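Local coordinates for probable 2-hydroxyhepta-2,4-diene-1,7-dioate isomerase (Thermus thermophilus, PDB 2DFU), which probably acts on 2-hydroxyhepta-2,4-diene-1,7-dioate as a metal-dependent isomerase of the fumarylacetoacetate hydrolase family, at residues Val19-Gly24 / Asn28-Arg33; Phe79-Asn84 / Lys166-Gly171. One frame throughout, in Å; residues are numbered along the deposited sequence.

Contact 1 (Val19-Gly24 / Asn28-Arg33); sequences VLETDG and NPTGRR
Glu-21 meets Thr-30 and Arg-32 across an antiparallel beta pairing interrupted by a beta bulge, in the N-terminal, Rv2993c-like part of the chain. The pairing runs from Leu-20 opposite Arg-33 to Thr-22 opposite Pro-29, and between these two non-hydrogen-bonded pairs the register slips by two residues where the chain turns a corner at Gly-31. Within the bulge Glu-21 bonds through both backbone groups: its N donates to Arg-32 O (3.1 Å) and its O accepts from Thr-30 N. Beyond Thr-22, Asp-23 N closes the ladder on Asn-28 O at 2.7 Å. A water spans the corner, donating hydrogen bonds to Glu-21 O and Arg-32 O and accepting one from Gly-31 N. The apolar share is small, chiefly Leu-20 CD2 against Arg-33 CB (3.6 Å). The polar side-chain work centres on the Glu-21 carboxylate. With CG anti to the backbone N (chi1 -180°) and the chain extended, it runs alongside Arg-32, its plane 82° from the guanidinium; its OE2 pairs with Arg-10. Two donors grip Glu-21 OE1 from one face of the carboxylate: Arg-32 NH1 on the syn side at 2.6 Å, in a salt bridge, and Thr-30 OG1 on the anti side at 2.7 Å.

Contact 2 (Phe79-Asn84 / Lys166-Gly171); sequences FLKGPN and KFLPLG
Two bends late in the Lys-81 chain, chi3 at 104° and chi4 at 80°, carry its CE and NZ against Phe-167 and Leu-168, while Leu-168 holds CG anti to its own backbone N and offers its flank in return. The lysine CE rests on this flank, 3.7 Å from Leu-168 CB and 3.8 Å from Leu-168 CD1, the two side chains running at a slant to each other. Just beyond, Lys-81 NZ makes a weak hydrogen bond to Phe-167 O, at 3.2 Å. The ammonium has stronger partners nearby, a salt bridge to Asp-145 and a bond to the carbonyl of Lys-162, so several oxygens surround NZ. In the fold, the contact joins the end of strand 78-81 to the start of strand 168-175 within the fumarylacetoacetate hydrolase domain; the two strands do not pair here, and strand 50-53 lends Ile-50 to cover Leu-168. Where the chain leaves strand 78-81 for a short 3-10 segment, the backbone takes over: Lys-166 N donates to Asn-84 O at 3.2 Å and 167°, nearly straight at the hydrogen. Asn-84 ND2 hydrogen-bonds to Ser-163 O and Asp-165 OD1, and the residue packs on Lys-49 of the second subunit.

The pair illustrates how chemistry follows place in a fold. The centre of contact 1 lies about 24 Å from the chain's centre, near the molecule's edge, and the contact ties together neighbours in sequence; that of contact 2 lies about 7 Å from it, joining segments 82 residues apart. They share no strand, though strand 18-22 connects to strand 168-175 through strands 10-15 and 2-6. The outer contact is a true strand pairing, rich in backbone bonds and bridging water; the inner relies on a lysine reaching across and a single firm backbone bond. In contact 1 the salt bridge crosses the two segments; in contact 2 the lysine's acidic partner, Asp-145, comes from strand 137-148. The second subunit touches only contact 2.

Contact 1 (Val19-Gly24 / Asn28-Arg33)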
ATOM      1  N   VAL A  19       8.800 -14.158  26.278  1.00 31.75           N
ATOM      2  CA  VAL A  19       7.805 -13.394  25.540  1.00 28.96           C
ATOM      3  C   VAL A  19       6.513 -13.506  26.340  1.00 30.05           C
ATOM      4  O   VAL A  19       5.992 -14.604  26.536  1.00 29.18           O
ATOM      5  CB  VAL A  19       7.555 -13.976  24.137  1.00 29.36           C
ATOM      6  CG1 VAL A  19       6.403 -13.233  23.466  1.00 28.62           C
ATOM      7  CG2 VAL A  19       8.818 -13.867  23.293  1.00 29.00           C
ATOM      8  N   LEU A  20       6.006 -12.377  26.819  1.00 29.09           N
ATOM      9  CA  LEU A  20       4.774 -12.376  27.592  1.00 29.71           C
ATOM     10  C   LEU A  20       3.680 -11.859  26.671  1.00 29.51           C
ATOM     11  O   LEU A  20       3.701 -10.700  26.265  1.00 29.36           O
ATOM     12  CB  LEU A  20       4.942 -11.479  28.823  1.00 31.54           C
ATOM     13  CG  LEU A  20       6.200 -11.910  29.591  1.00 36.35           C
ATOM     14  CD1 LEU A  20       6.647 -10.832  30.553  1.00 38.53           C
ATOM     15  CD2 LEU A  20       5.925 -13.215  30.304  1.00 34.82           C
ATOM     16  N   GLU A  21       2.735 -12.730  26.330  1.00 27.98           N
ATOM     17  CA  GLU A  21       1.657 -12.363  25.424  1.00 29.84           C
ATOM     18  C   GLU A  21       0.721 -11.295  25.973  1.00 30.12           C
ATOM     19  O   GLU A  21       0.417 -11.258  27.171  1.00 29.12           O
ATOM     20  CB  GLU A  21       0.838 -13.596  25.029  1.00 30.46           C
ATOM     21  CG  GLU A  21      -0.302 -13.263  24.079  1.00 33.91           C
ATOM     22  CD  GLU A  21      -1.197 -14.447  23.773  1.00 37.62           C
ATOM     23  OE1 GLU A  21      -1.611 -15.160  24.711  1.00 38.59           O
ATOM     24  OE2 GLU A  21      -1.501 -14.655  22.584  1.00 41.69           O
ATOM     25  N   THR A  22       0.266 -10.432  25.072  1.00 30.19           N
ATOM     26  CA  THR A  22      -0.639  -9.348  25.415  1.00 32.01           C
ATOM     27  C   THR A  22      -1.811  -9.300  24.443  1.00 33.68           C
ATOM     28  O   THR A  22      -1.745  -9.845  23.340  1.00 31.90           O
ATOM     29  CB  THR A  22       0.068  -7.985  25.365  1.00 30.68           C
ATOM     30  OG1 THR A  22       0.663  -7.804  24.073  1.00 30.78           O
ATOM     31  CG2 THR A  22       1.143  -7.895  26.445  1.00 31.43           C
ATOM     32  N   ASP A  23      -2.875  -8.633  24.874  1.00 33.14           N
ATOM     33  CA  ASP A  23      -4.089  -8.468  24.089  1.00 35.43           C
ATOM     34  C   ASP A  23      -3.878  -7.226  23.221  1.00 35.18           C
ATOM     35  O   ASP A  23      -4.231  -6.119  23.615  1.00 36.53           O
ATOM     36  CB  ASP A  23      -5.264  -8.279  25.053  1.00 37.55           C
ATOM     37  CG  ASP A  23      -6.606  -8.198  24.349  1.00 42.51           C
ATOM     38  OD1 ASP A  23      -6.659  -8.357  23.107  1.00 42.35           O
ATOM     39  OD2 ASP A  23      -7.616  -7.977  25.054  1.00 44.10           O
ATOM     40  N   GLY A  24      -3.285  -7.414  22.044  1.00 34.77           N
ATOM     41  CA  GLY A  24      -3.006  -6.284  21.171  1.00 34.34           C
ATOM     42  C   GLY A  24      -1.638  -5.709  21.515  1.00 34.55           C
ATOM     43  O   GLY A  24      -1.074  -6.081  22.539  1.00 33.92           O
ATOM     44  N   ASN A  28      -3.135  -5.457  27.509  1.00 29.42           N
ATOM     45  CA  ASN A  28      -3.194  -6.234  28.741  1.00 30.54           C
ATOM     46  C   ASN A  28      -2.596  -7.630  28.549  1.00 32.04           C
ATOM     47  O   ASN A  28      -2.785  -8.257  27.510  1.00 30.80           O
ATOM     48  CB  ASN A  28      -4.645  -6.417  29.201  1.00 31.56           C
ATOM     49  CG  ASN A  28      -5.384  -5.102  29.411  1.00 33.45           C
ATOM     50  OD1 ASN A  28      -6.617  -5.086  29.490  1.00 35.89           O
ATOM     51  ND2 ASN A  28      -4.648  -4.007  29.515  1.00 32.87           N
ATOM     52  N   PRO A  29      -1.875  -8.134  29.563  1.00 31.67           N
ATOM     53  CA  PRO A  29      -1.273  -9.469  29.477  1.00 32.46           C
ATOM     54  C   PRO A  29      -2.396 -10.506  29.467  1.00 32.87           C
ATOM     55  O   PRO A  29      -3.450 -10.284  30.067  1.00 33.66           O
ATOM     56  CB  PRO A  29      -0.445  -9.565  30.760  1.00 30.60           C
ATOM     57  CG  PRO A  29      -0.128  -8.127  31.078  1.00 32.61           C
ATOM     58  CD  PRO A  29      -1.427  -7.433  30.776  1.00 31.23           C
ATOM     59  N   THR A  30      -2.175 -11.633  28.797  1.00 31.63           N
ATOM     60  CA  THR A  30      -3.176 -12.687  28.744  1.00 31.50           C
ATOM     61  C   THR A  30      -2.852 -13.777  29.759  1.00 32.58           C
ATOM     62  O   THR A  30      -3.699 -14.603  30.082  1.00 34.01           O
ATOM     63  CB  THR A  30      -3.206 -13.355  27.378  1.00 32.35           C
ATOM     64  OG1 THR A  30      -1.947 -13.995  27.152  1.00 32.24           O
ATOM     65  CG2 THR A  30      -3.462 -12.331  26.281  1.00 32.60           C
ATOM     66  N   GLY A  31      -1.619 -13.786  30.247  1.00 33.52           N
ATOM     67  CA  GLY A  31      -1.227 -14.808  31.196  1.00 35.25           C
ATOM     68  C   GLY A  31      -0.408 -15.921  30.557  1.00 36.13           C
ATOM     69  O   GLY A  31       0.082 -16.806  31.251  1.00 37.69           O
ATOM     70  N   ARG A  32      -0.268 -15.897  29.236  1.00 36.87           N
ATOM     71  CA  ARG A  32       0.534 -16.909  28.551  1.00 37.04           C
ATOM     72  C   ARG A  32       1.945 -16.354  28.358  1.00 35.48           C
ATOM     73  O   ARG A  32       2.120 -15.160  28.131  1.00 34.14           O
ATOM     74  CB  ARG A  32      -0.029 -17.233  27.162  1.00 39.69           C
ATOM     75  CG  ARG A  32      -1.449 -17.756  27.109  1.00 46.41           C
ATOM     76  CD  ARG A  32      -1.785 -18.168  25.672  1.00 50.80           C
ATOM     77  NE  ARG A  32      -3.206 -18.443  25.480  1.00 56.46           N
ATOM     78  CZ  ARG A  32      -4.160 -17.514  25.446  1.00 57.90           C
ATOM     79  NH1 ARG A  32      -3.854 -16.230  25.583  1.00 56.52           N
ATOM     80  NH2 ARG A  32      -5.428 -17.871  25.286  1.00 59.19           N
ATOM     81  N   ARG A  33       2.947 -17.218  28.439  1.00 33.35           N
ATOM     82  CA  ARG A  33       4.325 -16.793  28.234  1.00 34.12           C
ATOM     83  C   ARG A  33       5.012 -17.849  27.375  1.00 33.25           C
ATOM     84  O   ARG A  33       4.621 -19.011  27.395  1.00 32.79           O
ATOM     85  CB  ARG A  33       5.056 -16.645  29.570  1.00 34.12           C
ATOM     86  CG  ARG A  33       5.233 -17.946  30.344  1.00 40.31           C
ATOM     87  CD  ARG A  33       5.977 -17.690  31.649  1.00 43.88           C
ATOM     88  NE  ARG A  33       6.282 -18.915  32.387  1.00 45.82           N
ATOM     89  CZ  ARG A  33       5.387 -19.653  33.042  1.00 44.92           C
ATOM     90  NH1 ARG A  33       4.109 -19.302  33.064  1.00 43.50           N
ATOM     91  NH2 ARG A  33       5.776 -20.751  33.679  1.00 43.61           N
TER
HETATM   92  O   HOH W   1       0.911 -12.682  29.219  1.00 27.73           O
HETATM   93  O   HOH W   2      -5.590  -4.826  25.914  1.00 36.86           O

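Contact 2 (Phe79-Asn84 / Lys166-Gly171)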
ATOM      1  N   PHE A  79       8.125   7.287  -1.331  1.00 32.71           N
ATOM      2  CA  PHE A  79       7.727   6.185  -2.195  1.00 32.06           C
ATOM      3  C   PHE A  79       7.037   5.135  -1.335  1.00 31.18           C
ATOM      4  O   PHE A  79       7.238   5.084  -0.117  1.00 30.71           O
ATOM      5  CB  PHE A  79       8.912   5.585  -2.974  1.00 32.19           C
ATOM      6  CG  PHE A  79       9.986   4.980  -2.118  1.00 31.99           C
ATOM      7  CD1 PHE A  79      11.039   5.756  -1.645  1.00 32.53           C
ATOM      8  CD2 PHE A  79       9.975   3.620  -1.830  1.00 31.28           C
ATOM      9  CE1 PHE A  79      12.072   5.181  -0.900  1.00 31.60           C
ATOM     10  CE2 PHE A  79      11.001   3.035  -1.086  1.00 31.55           C
ATOM     11  CZ  PHE A  79      12.051   3.814  -0.622  1.00 31.49           C
ATOM     12  N   LEU A  80       6.208   4.312  -1.967  1.00 31.71           N
ATOM     13  CA  LEU A  80       5.455   3.285  -1.249  1.00 30.36           C
ATOM     14  C   LEU A  80       5.944   1.864  -1.472  1.00 29.52           C
ATOM     15  O   LEU A  80       6.595   1.554  -2.468  1.00 29.26           O
ATOM     16  CB  LEU A  80       3.979   3.342  -1.656  1.00 29.34           C
ATOM     17  CG  LEU A  80       3.243   4.671  -1.490  1.00 33.07           C
ATOM     18  CD1 LEU A  80       1.929   4.615  -2.265  1.00 33.03           C
ATOM     19  CD2 LEU A  80       2.989   4.957  -0.007  1.00 34.51           C
ATOM     20  N   LYS A  81       5.612   1.007  -0.517  1.00 29.33           N
ATOM     21  CA  LYS A  81       5.920  -0.411  -0.582  1.00 29.75           C
ATOM     22  C   LYS A  81       4.619  -1.077  -0.152  1.00 29.71           C
ATOM     23  O   LYS A  81       3.925  -0.576   0.734  1.00 28.43           O
ATOM     24  CB  LYS A  81       7.054  -0.786   0.381  1.00 29.50           C
ATOM     25  CG  LYS A  81       8.446  -0.417  -0.117  1.00 30.50           C
ATOM     26  CD  LYS A  81       9.484  -0.500   1.001  1.00 34.16           C
ATOM     27  CE  LYS A  81      10.375  -1.729   0.913  1.00 35.12           C
ATOM     28  NZ  LYS A  81      11.479  -1.601  -0.079  1.00 28.22           N
ATOM     29  N   GLY A  82       4.260  -2.174  -0.800  1.00 29.18           N
ATOM     30  CA  GLY A  82       3.044  -2.858  -0.411  1.00 29.13           C
ATOM     31  C   GLY A  82       3.369  -3.814   0.718  1.00 28.15           C
ATOM     32  O   GLY A  82       4.535  -4.135   0.919  1.00 28.31           O
ATOM     33  N   PRO A  83       2.371  -4.267   1.490  1.00 28.77           N
ATOM     34  CA  PRO A  83       2.609  -5.200   2.597  1.00 28.25           C
ATOM     35  C   PRO A  83       3.275  -6.500   2.130  1.00 28.22           C
ATOM     36  O   PRO A  83       3.897  -7.201   2.924  1.00 29.79           O
ATOM     37  CB  PRO A  83       1.207  -5.436   3.150  1.00 28.62           C
ATOM     38  CG  PRO A  83       0.542  -4.104   2.917  1.00 28.68           C
ATOM     39  CD  PRO A  83       0.978  -3.779   1.508  1.00 29.82           C
ATOM     40  N   ASN A  84       3.146  -6.818   0.843  1.00 26.90           N
ATOM     41  CA  ASN A  84       3.752  -8.033   0.300  1.00 26.05           C
ATOM     42  C   ASN A  84       5.281  -8.009   0.432  1.00 26.28           C
ATOM     43  O   ASN A  84       5.928  -9.056   0.396  1.00 25.59           O
ATOM     44  CB  ASN A  84       3.390  -8.192  -1.175  1.00 27.43           C
ATOM     45  CG  ASN A  84       3.930  -7.054  -2.032  1.00 30.08           C
ATOM     46  OD1 ASN A  84       3.477  -5.913  -1.925  1.00 28.13           O
ATOM     47  ND2 ASN A  84       4.912  -7.358  -2.873  1.00 26.71           N
ATOM     48  N   LYS A 166       8.987  -9.726  -0.356  1.00 26.78           N
ATOM     49  CA  LYS A 166      10.099  -9.805   0.594  1.00 27.46           C
ATOM     50  C   LYS A 166      11.134  -8.681   0.502  1.00 26.91           C
ATOM     51  O   LYS A 166      12.235  -8.815   1.034  1.00 28.71           O
ATOM     52  CB  LYS A 166      10.830 -11.153   0.473  1.00 27.44           C
ATOM     53  CG  LYS A 166       9.937 -12.379   0.314  1.00 28.67           C
ATOM     54  CD  LYS A 166       8.839 -12.480   1.372  1.00 28.72           C
ATOM     55  CE  LYS A 166       7.971 -13.712   1.099  1.00 30.26           C
ATOM     56  NZ  LYS A 166       6.858 -13.873   2.062  1.00 30.66           N
ATOM     57  N   PHE A 167      10.808  -7.579  -0.170  1.00 27.58           N
ATOM     58  CA  PHE A 167      11.767  -6.478  -0.257  1.00 26.49           C
ATOM     59  C   PHE A 167      11.793  -5.613   0.997  1.00 27.93           C
ATOM     60  O   PHE A 167      12.337  -4.507   0.989  1.00 29.64           O
ATOM     61  CB  PHE A 167      11.488  -5.609  -1.483  1.00 26.07           C
ATOM     62  CG  PHE A 167      12.213  -6.063  -2.725  1.00 28.55           C
ATOM     63  CD1 PHE A 167      12.598  -7.396  -2.881  1.00 28.16           C
ATOM     64  CD2 PHE A 167      12.494  -5.158  -3.746  1.00 28.87           C
ATOM     65  CE1 PHE A 167      13.254  -7.822  -4.038  1.00 30.20           C
ATOM     66  CE2 PHE A 167      13.149  -5.572  -4.909  1.00 30.39           C
ATOM     67  CZ  PHE A 167      13.530  -6.907  -5.054  1.00 30.70           C
ATOM     68  N   LEU A 168      11.211  -6.110   2.082  1.00 27.14           N
ATOM     69  CA  LEU A 168      11.219  -5.344   3.318  1.00 28.89           C
ATOM     70  C   LEU A 168      11.323  -6.163   4.601  1.00 28.41           C
ATOM     71  O   LEU A 168      10.333  -6.354   5.313  1.00 29.46           O
ATOM     72  CB  LEU A 168       9.989  -4.426   3.407  1.00 26.89           C
ATOM     73  CG  LEU A 168       9.997  -3.481   4.624  1.00 30.34           C
ATOM     74  CD1 LEU A 168      11.204  -2.541   4.550  1.00 28.46           C
ATOM     75  CD2 LEU A 168       8.703  -2.683   4.677  1.00 27.69           C
ATOM     76  N   PRO A 169      12.519  -6.697   4.892  1.00 29.02           N
ATOM     77  CA  PRO A 169      12.665  -7.469   6.130  1.00 27.51           C
ATOM     78  C   PRO A 169      12.384  -6.430   7.223  1.00 27.88           C
ATOM     79  O   PRO A 169      12.844  -5.290   7.117  1.00 27.39           O
ATOM     80  CB  PRO A 169      14.135  -7.886   6.101  1.00 26.57           C
ATOM     81  CG  PRO A 169      14.408  -8.054   4.635  1.00 27.59           C
ATOM     82  CD  PRO A 169      13.712  -6.838   4.033  1.00 29.91           C
ATOM     83  N   LEU A 170      11.631  -6.794   8.257  1.00 28.26           N
ATOM     84  CA  LEU A 170      11.308  -5.821   9.299  1.00 27.01           C
ATOM     85  C   LEU A 170      11.264  -6.458  10.680  1.00 26.25           C
ATOM     86  O   LEU A 170      10.589  -7.467  10.879  1.00 23.63           O
ATOM     87  CB  LEU A 170       9.954  -5.167   8.992  1.00 27.31           C
ATOM     88  CG  LEU A 170       9.535  -3.962   9.840  1.00 24.95           C
ATOM     89  CD1 LEU A 170      10.188  -2.704   9.285  1.00 27.94           C
ATOM     90  CD2 LEU A 170       8.026  -3.815   9.813  1.00 27.85           C
ATOM     91  N   GLY A 171      11.972  -5.855  11.632  1.00 25.47           N
ATOM     92  CA  GLY A 171      11.998  -6.390  12.984  1.00 25.48           C
ATOM     93  C   GLY A 171      13.260  -6.004  13.742  1.00 26.46           C
ATOM     94  O   GLY A 171      13.900  -5.010  13.404  1.00 26.82           O
TER